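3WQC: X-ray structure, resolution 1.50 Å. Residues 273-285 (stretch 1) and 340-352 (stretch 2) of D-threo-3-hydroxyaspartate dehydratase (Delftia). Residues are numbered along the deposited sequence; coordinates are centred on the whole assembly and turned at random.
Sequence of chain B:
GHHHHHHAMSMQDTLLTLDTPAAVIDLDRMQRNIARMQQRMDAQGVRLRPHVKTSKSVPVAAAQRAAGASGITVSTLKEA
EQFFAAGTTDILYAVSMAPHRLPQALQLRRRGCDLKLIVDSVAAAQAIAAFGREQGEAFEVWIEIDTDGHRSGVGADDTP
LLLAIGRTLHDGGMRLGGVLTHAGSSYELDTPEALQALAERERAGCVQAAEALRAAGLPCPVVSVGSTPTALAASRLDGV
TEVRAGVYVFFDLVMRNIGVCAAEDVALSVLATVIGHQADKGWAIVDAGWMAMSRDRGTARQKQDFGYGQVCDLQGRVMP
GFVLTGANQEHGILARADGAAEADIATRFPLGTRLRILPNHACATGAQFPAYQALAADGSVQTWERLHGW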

# COMPACT_ATOMS: atom_id res chain seq x y z
N THR B 273 10.52 -14.21 -5.78
CA THR B 273 10.98 -15.24 -6.72
C THR B 273 11.00 -14.72 -8.14
O THR B 273 10.04 -14.01 -8.58
N VAL B 274 12.03 -15.16 -8.95
CA VAL B 274 12.01 -14.85 -10.35
C VAL B 274 11.00 -15.79 -11.08
O VAL B 274 11.08 -17.03 -10.94
N ILE B 275 10.01 -15.21 -11.78
CA ILE B 275 8.98 -15.97 -12.43
C ILE B 275 9.01 -15.85 -13.97
O ILE B 275 8.23 -16.51 -14.67
N GLY B 276 9.95 -15.08 -14.51
CA GLY B 276 10.01 -14.97 -15.98
C GLY B 276 11.07 -13.98 -16.39
O GLY B 276 11.77 -13.43 -15.53
N HIS B 277 11.21 -13.80 -17.72
CA HIS B 277 12.14 -12.84 -18.28
C HIS B 277 11.61 -12.17 -19.54
O HIS B 277 10.72 -12.72 -20.23
N GLN B 278 12.26 -11.03 -19.93
CA GLN B 278 12.23 -10.54 -21.39
C GLN B 278 13.71 -10.36 -21.74
O GLN B 278 14.36 -9.35 -21.40
N ALA B 279 14.32 -11.40 -22.28
CA ALA B 279 15.79 -11.45 -22.38
C ALA B 279 16.32 -10.33 -23.24
O ALA B 279 17.42 -9.80 -22.94
N ASP B 280 15.58 -9.95 -24.29
CA ASP B 280 16.11 -8.94 -25.22
C ASP B 280 16.13 -7.54 -24.63
O ASP B 280 16.83 -6.64 -25.12
N LYS B 281 15.39 -7.37 -23.53
CA LYS B 281 15.39 -6.10 -22.85
C LYS B 281 16.21 -6.18 -21.57
O LYS B 281 16.26 -5.19 -20.83
N GLY B 282 16.79 -7.32 -21.23
CA GLY B 282 17.53 -7.47 -19.96
C GLY B 282 16.60 -7.46 -18.73
O GLY B 282 17.04 -7.02 -17.64
N TRP B 283 15.32 -7.90 -18.88
CA TRP B 283 14.41 -7.93 -17.73
C TRP B 283 14.32 -9.25 -17.09
O TRP B 283 14.19 -10.27 -17.83
N ALA B 284 14.41 -9.33 -15.75
CA ALA B 284 13.87 -10.51 -15.03
C ALA B 284 12.55 -10.04 -14.41
O ALA B 284 12.45 -8.91 -13.95
N ILE B 285 11.53 -10.89 -14.42
CA ILE B 285 10.25 -10.53 -13.83
C ILE B 285 10.17 -11.29 -12.49
O ILE B 285 10.40 -12.53 -12.43
N ALA B 340 21.09 0.11 -19.27
CA ALA B 340 21.57 -0.94 -20.20
C ALA B 340 20.68 -2.17 -20.12
O ALA B 340 20.02 -2.43 -19.11
N ALA B 341 20.70 -2.97 -21.20
CA ALA B 341 20.10 -4.31 -21.19
C ALA B 341 21.21 -5.30 -20.77
O ALA B 341 22.13 -5.44 -21.46
N GLU B 342 21.03 -5.91 -19.56
CA GLU B 342 21.94 -6.96 -19.10
C GLU B 342 21.94 -8.05 -20.20
O GLU B 342 20.86 -8.45 -20.65
N ALA B 343 23.12 -8.50 -20.66
CA ALA B 343 23.14 -9.69 -21.54
C ALA B 343 22.78 -10.96 -20.70
O ALA B 343 23.17 -11.04 -19.52
N ASP B 344 22.17 -12.00 -21.27
CA ASP B 344 22.06 -13.26 -20.49
C ASP B 344 21.39 -13.03 -19.09
O ASP B 344 21.83 -13.59 -18.04
N ILE B 345 20.38 -12.18 -19.06
CA ILE B 345 19.62 -11.93 -17.81
C ILE B 345 19.08 -13.25 -17.22
O ILE B 345 19.07 -13.41 -15.99
N ALA B 346 18.69 -14.20 -18.10
CA ALA B 346 18.20 -15.52 -17.61
C ALA B 346 19.29 -16.35 -16.87
O ALA B 346 18.97 -17.16 -15.98
N THR B 347 20.57 -16.20 -17.27
CA THR B 347 21.69 -16.90 -16.58
C THR B 347 21.99 -16.14 -15.28
O THR B 347 22.27 -16.75 -14.23
N ARG B 348 21.89 -14.81 -15.30
CA ARG B 348 22.15 -14.08 -14.07
C ARG B 348 21.07 -14.33 -12.98
O ARG B 348 21.35 -14.39 -11.78
N PHE B 349 19.84 -14.41 -13.43
CA PHE B 349 18.66 -14.58 -12.58
C PHE B 349 17.78 -15.74 -13.07
O PHE B 349 16.71 -15.50 -13.62
N PRO B 350 18.15 -17.00 -12.78
CA PRO B 350 17.34 -18.11 -13.40
C PRO B 350 15.89 -18.21 -12.83
O PRO B 350 15.64 -17.79 -11.64
N LEU B 351 14.94 -18.70 -13.62
CA LEU B 351 13.61 -18.95 -13.14
C LEU B 351 13.67 -19.68 -11.81
O LEU B 351 14.50 -20.61 -11.64
N GLY B 352 12.86 -19.20 -10.84
CA GLY B 352 12.83 -19.79 -9.50
C GLY B 352 13.87 -19.30 -8.52
O GLY B 352 13.73 -19.59 -7.34

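Stretch 1 forms a β-hairpin, and the short helix 345-348 of stretch 2, with the segments flanking it, packs against it, burying 640 Å² in total. Ile345, His277 and Val274 account for the largest shares of this surface. Ile345, at the start of the helix, points toward the hairpin with chi1 t and chi2 p. Its CG2 lies 3.5 Å from Trp283 O and 3.9 Å from Ala279 CA, while its CD1 approaches Gly282 O at 3.6 Å and its CG1 rests 4.1 Å from Ala284 CB. The branched side chain thus spreads across the hairpin near its turn.

His277 also points toward stretch 2, in the m rotamer with chi2 at 87°. This setting carries NE2 to the end of the helix, where it donates a short hydrogen bond to Phe349 O (2.6 Å, 149°). Ala346 CA sits over one face of the imidazole, 3.8 Å from the ring centroid, in a CH-pi contact; Leu351 N approaches the ring edge, 3.7 Å from His277 CE1.

Val274, chi1 t, extends the apolar contact: its CG2 is 4.1 Å from Phe349 CB, and Ala284 CB meets that same Phe349 CB at 4.0 Å. Phe349 (m) starts toward the hairpin, but its ring leads away. Leu351 (t, p) leaves its backbone sideways and then draws nearer, placing CD1 3.5 Å from Ile275 O. Just beyond, Gly352 N donates to Val274 O (2.8 Å, 165°), tying the backbones together.

At the turn, Gly282 leaves room for stretch 2, since an ideal CB would clash with Ala341 CA and Glu342 N. Two waters bridge the stretches here: water 1 donates to Ala279 O and Glu342 O and accepts from Ile345 N, whereas water 2 donates to Gly282 O and Ala340 O and accepts from Glu342 N.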

# COMPACT_ATOMS: atom_id res chain seq x y z
CB THR B 273 9.99 -16.47 -6.67
OG1 THR B 273 10.04 -17.03 -5.36
CG2 THR B 273 10.40 -17.59 -7.62
CB VAL B 274 13.43 -15.09 -10.93
CG1 VAL B 274 13.35 -14.89 -12.47
CG2 VAL B 274 14.40 -14.04 -10.35
CB ILE B 275 7.57 -15.56 -11.91
CG1 ILE B 275 7.32 -14.06 -12.16
CG2 ILE B 275 7.45 -15.88 -10.42
CD1 ILE B 275 5.85 -13.62 -11.86
CB HIS B 277 13.44 -13.56 -18.68
CG HIS B 277 14.12 -14.27 -17.55
ND1 HIS B 277 13.83 -15.58 -17.16
CD2 HIS B 277 14.99 -13.78 -16.61
CE1 HIS B 277 14.58 -15.90 -16.08
NE2 HIS B 277 15.27 -14.80 -15.72
CB GLN B 278 11.42 -9.23 -21.59
CG GLN B 278 9.92 -9.40 -21.40
CD GLN B 278 9.24 -10.38 -22.36
OE1 GLN B 278 9.88 -10.89 -23.32
NE2 GLN B 278 8.00 -10.69 -22.13
CB ALA B 279 16.26 -12.84 -22.91
CB ASP B 280 15.41 -8.96 -26.58
CG ASP B 280 13.97 -8.63 -26.50
OD1 ASP B 280 13.39 -8.51 -25.39
OD2 ASP B 280 13.40 -8.60 -27.60
CB LYS B 281 13.95 -5.68 -22.49
CG LYS B 281 13.11 -5.38 -23.71
CD LYS B 281 11.77 -4.70 -23.38
CE LYS B 281 10.68 -5.73 -23.04
NZ LYS B 281 9.35 -5.12 -23.31
CB TRP B 283 12.99 -7.66 -18.17
CG TRP B 283 12.68 -6.26 -18.64
CD1 TRP B 283 13.58 -5.16 -18.74
CD2 TRP B 283 11.38 -5.77 -19.09
NE1 TRP B 283 12.91 -4.06 -19.20
CE2 TRP B 283 11.56 -4.37 -19.44
CE3 TRP B 283 10.12 -6.37 -19.30
CZ2 TRP B 283 10.50 -3.58 -19.95
CZ3 TRP B 283 9.06 -5.56 -19.76
CH2 TRP B 283 9.25 -4.19 -20.11
CB ALA B 284 14.86 -10.98 -13.92
CB ILE B 285 9.07 -10.95 -14.77
CG1 ILE B 285 9.19 -10.43 -16.25
CG2 ILE B 285 7.75 -10.60 -14.10
CD1 ILE B 285 9.55 -9.08 -16.35
CB ALA B 340 23.00 -1.35 -19.88
CB ALA B 341 19.45 -4.67 -22.55
CB GLU B 342 21.51 -7.54 -17.75
CG GLU B 342 22.44 -8.59 -17.13
CD GLU B 342 23.80 -8.06 -16.65
OE1 GLU B 342 24.01 -6.83 -16.60
OE2 GLU B 342 24.65 -8.92 -16.29
CB ALA B 343 24.54 -9.85 -22.12
CB ASP B 344 23.47 -13.85 -20.26
CG ASP B 344 23.82 -14.90 -21.22
OD1 ASP B 344 23.66 -14.64 -22.45
OD2 ASP B 344 24.30 -15.98 -20.76
CB ILE B 345 18.47 -10.88 -17.95
CG1 ILE B 345 17.93 -10.46 -16.56
CG2 ILE B 345 17.35 -11.37 -18.86
CD1 ILE B 345 18.86 -9.52 -15.79
CB ALA B 346 17.55 -16.33 -18.75
CB THR B 347 22.95 -17.27 -17.56
OG1 THR B 347 23.75 -16.12 -17.72
CG2 THR B 347 22.46 -17.74 -18.91
CB ARG B 348 22.25 -12.60 -14.33
CG ARG B 348 22.72 -11.91 -13.08
CD ARG B 348 24.10 -12.37 -12.71
NE ARG B 348 24.90 -11.30 -13.25
CZ ARG B 348 25.31 -10.26 -12.56
NH1 ARG B 348 25.10 -10.20 -11.25
NH2 ARG B 348 26.02 -9.33 -13.19
CB PHE B 349 17.87 -13.25 -12.48
CG PHE B 349 18.64 -12.15 -11.84
CD1 PHE B 349 18.80 -12.09 -10.42
CD2 PHE B 349 19.23 -11.12 -12.62
CE1 PHE B 349 19.53 -11.01 -9.83
CE2 PHE B 349 19.96 -10.10 -12.03
CZ PHE B 349 20.13 -10.04 -10.66
CB PRO B 350 18.14 -19.38 -13.03
CG PRO B 350 19.50 -18.85 -12.76
CD PRO B 350 19.40 -17.50 -12.17
CB LEU B 351 12.81 -19.79 -14.18
CG LEU B 351 11.36 -20.29 -13.85
CD1 LEU B 351 10.37 -19.14 -13.84
CD2 LEU B 351 10.79 -21.43 -14.75
O HOH W 1 19.46 -10.51 -21.28
O HOH W 2 18.93 -5.08 -17.58